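Local atomic coordinates of myosin-2 (Saccharomyces cerevisiae, PDB entry 6IXO), a protein that carries organelles and other cargo along actin cables in budding yeast, gripping cargo receptors with its globular tail while its motor domain pulls on actin. Residues A[219-222]-A[223-227]. Sequence-based numbering, arbitrary orientation.
Sequences FHIE and NEVFH
The carboxylate of Glu224 meets Glu222 through one oxygen. Its OE1 lies 3.8 Å from Glu222 CB, and the CD-OE1 bond points almost straight at that carbon. The bend of the Glu224 chain at chi2 (90°) folds the acid group back toward the start of the helix. The rings of Phe226 and Tyr213 of helix 202-218 meet edge-to-face. Above the plane of the Glu222 peptide carbonyl, 42° out of it, sits Val225 N, which donates to Glu222 O at 2.9 Å. The bond is bent, with 145° at the hydrogen. Val225 CB also comes within 3.3 Å of the same oxygen. In one of two modelled conformers of Asn223, a water donates to Asn223 OD1 at 2.9 Å and to Ile221 O at 3.0 Å. This link from the amide to the backbone before the helix is therefore doubtful.

A short loop joins helix 202-218 to helix 223-247 in the all-helical cargo-binding tail. Helix 202-218 ends in a Schellman motif, with His220 at the C-prime position in positive phi and Ile221 N bonded to Met216 O. Glu222 then takes the N-cap position of helix 223-247. Its backbone oxygen serves the first turn, and the regular i to i+4 pattern is in place at His227 N to Asn223 O. The Glu222 side chain turns away, with CG anti to its carbonyl carbon, and forms a salt bridge with Arg387. This pairing probably eases the like charge of Glu224, whose OE1 is 6.7 Å from Glu222 OE2.

On the buried side, Ile221 CG2 packs against Val225 CB at 3.8 Å and also touches Val225 CG1. The two side chains run at a slant to each other. Val102 and Ala106 of helix 97-124 cover Ile221, while Phe381 lies on Val225.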
loop_
_atom_site.group_PDB
_atom_site.type_symbol
_atom_site.label_atom_id
_atom_site.label_comp_id
_atom_site.label_asym_id
_atom_site.label_seq_id
_atom_site.Cartn_x
_atom_site.Cartn_y
_atom_site.Cartn_z
ATOM N N PHE A 219 -12.534 -2.067 -4.693
ATOM C CA PHE A 219 -11.835 -2.768 -5.780
ATOM C C PHE A 219 -11.621 -4.233 -5.452
ATOM O O PHE A 219 -10.815 -4.894 -6.113
ATOM C CB PHE A 219 -10.475 -2.120 -6.111
ATOM C CG PHE A 219 -10.585 -0.733 -6.685
ATOM C CD1 PHE A 219 -11.834 -0.153 -6.916
ATOM C CD2 PHE A 219 -9.433 0.016 -6.956
ATOM C CE1 PHE A 219 -11.951 1.144 -7.415
ATOM C CE2 PHE A 219 -9.538 1.303 -7.458
ATOM C CZ PHE A 219 -10.808 1.872 -7.689
ATOM N N HIS A 220 -12.330 -4.718 -4.426
ATOM C CA HIS A 220 -12.324 -6.126 -4.043
ATOM C C HIS A 220 -10.927 -6.628 -3.702
ATOM O O HIS A 220 -10.544 -7.712 -4.081
ATOM C CB HIS A 220 -12.938 -6.981 -5.177
ATOM C CG HIS A 220 -14.246 -6.447 -5.673
ATOM N ND1 HIS A 220 -15.399 -6.501 -4.919
ATOM C CD2 HIS A 220 -14.576 -5.823 -6.827
ATOM C CE1 HIS A 220 -16.389 -5.952 -5.599
ATOM N NE2 HIS A 220 -15.918 -5.532 -6.759
ATOM N N ILE A 221 -10.165 -5.834 -2.976
ATOM C CA ILE A 221 -8.822 -6.246 -2.588
ATOM C C ILE A 221 -8.894 -7.067 -1.326
ATOM O O ILE A 221 -9.613 -6.711 -0.396
ATOM C CB ILE A 221 -7.893 -5.039 -2.322
ATOM C CG1 ILE A 221 -7.752 -4.197 -3.579
ATOM C CG2 ILE A 221 -6.512 -5.528 -1.869
ATOM C CD1 ILE A 221 -7.161 -4.972 -4.731
ATOM N N GLU A 222 -8.118 -8.138 -1.280
ATOM C CA GLU A 222 -8.078 -9.030 -0.121
ATOM C C GLU A 222 -7.701 -8.270 1.197
ATOM O O GLU A 222 -6.752 -7.489 1.220
ATOM C CB GLU A 222 -7.102 -10.179 -0.448
ATOM C CG GLU A 222 -7.599 -11.190 -1.588
ATOM C CD GLU A 222 -7.236 -10.806 -3.070
ATOM O OE1 GLU A 222 -7.258 -11.726 -3.956
ATOM O OE2 GLU A 222 -6.959 -9.613 -3.382
ATOM N N ASN A 223 -8.469 -8.489 2.274
ATOM C CA ASN A 223 -8.291 -7.737 3.521
ATOM C C ASN A 223 -6.882 -7.823 4.121
ATOM O O ASN A 223 -6.432 -6.883 4.788
ATOM C CB ASN A 223 -9.319 -8.190 4.573
ATOM C CG ASN A 223 -10.669 -7.489 4.423
ATOM O OD1 ASN A 223 -10.790 -6.479 3.717
ATOM N ND2 ASN A 223 -11.695 -8.021 5.098
ATOM N N GLU A 224 -6.186 -8.936 3.914
ATOM C CA GLU A 224 -4.793 -9.042 4.388
ATOM C C GLU A 224 -3.906 -7.950 3.812
ATOM O O GLU A 224 -2.959 -7.494 4.442
ATOM C CB GLU A 224 -4.194 -10.398 3.999
ATOM C CG GLU A 224 -4.803 -11.555 4.728
ATOM C CD GLU A 224 -6.020 -12.166 4.017
ATOM O OE1 GLU A 224 -6.561 -11.586 3.039
ATOM O OE2 GLU A 224 -6.433 -13.252 4.457
ATOM N N VAL A 225 -4.201 -7.549 2.591
ATOM C CA VAL A 225 -3.370 -6.569 1.933
ATOM C C VAL A 225 -3.628 -5.185 2.536
ATOM O O VAL A 225 -2.704 -4.379 2.773
ATOM C CB VAL A 225 -3.659 -6.549 0.428
ATOM C CG1 VAL A 225 -2.981 -5.353 -0.218
ATOM C CG2 VAL A 225 -3.203 -7.892 -0.241
ATOM N N PHE A 226 -4.898 -4.906 2.773
ATOM C CA PHE A 226 -5.271 -3.679 3.476
ATOM C C PHE A 226 -4.559 -3.596 4.838
ATOM O O PHE A 226 -3.976 -2.548 5.220
ATOM C CB PHE A 226 -6.795 -3.626 3.653
ATOM C CG PHE A 226 -7.236 -2.485 4.599
ATOM C CD1 PHE A 226 -7.187 -1.182 4.167
ATOM C CD2 PHE A 226 -7.697 -2.763 5.848
ATOM C CE1 PHE A 226 -7.583 -0.091 5.015
ATOM C CE2 PHE A 226 -8.109 -1.706 6.730
ATOM C CZ PHE A 226 -8.047 -0.366 6.300
ATOM N N HIS A 227 -4.616 -4.696 5.594
ATOM C CA HIS A 227 -3.955 -4.740 6.900
ATOM C C HIS A 227 -2.470 -4.417 6.777
ATOM O O HIS A 227 -1.922 -3.656 7.567
ATOM C CB HIS A 227 -4.126 -6.111 7.582
ATOM C CG HIS A 227 -3.571 -6.147 8.972
ATOM N ND1 HIS A 227 -2.279 -6.547 9.251
ATOM C CD2 HIS A 227 -4.109 -5.771 10.157
ATOM C CE1 HIS A 227 -2.054 -6.428 10.549
ATOM N NE2 HIS A 227 -3.148 -5.959 11.121
HETATM O O HOH W 1 -9.966 -4.605 1.729
#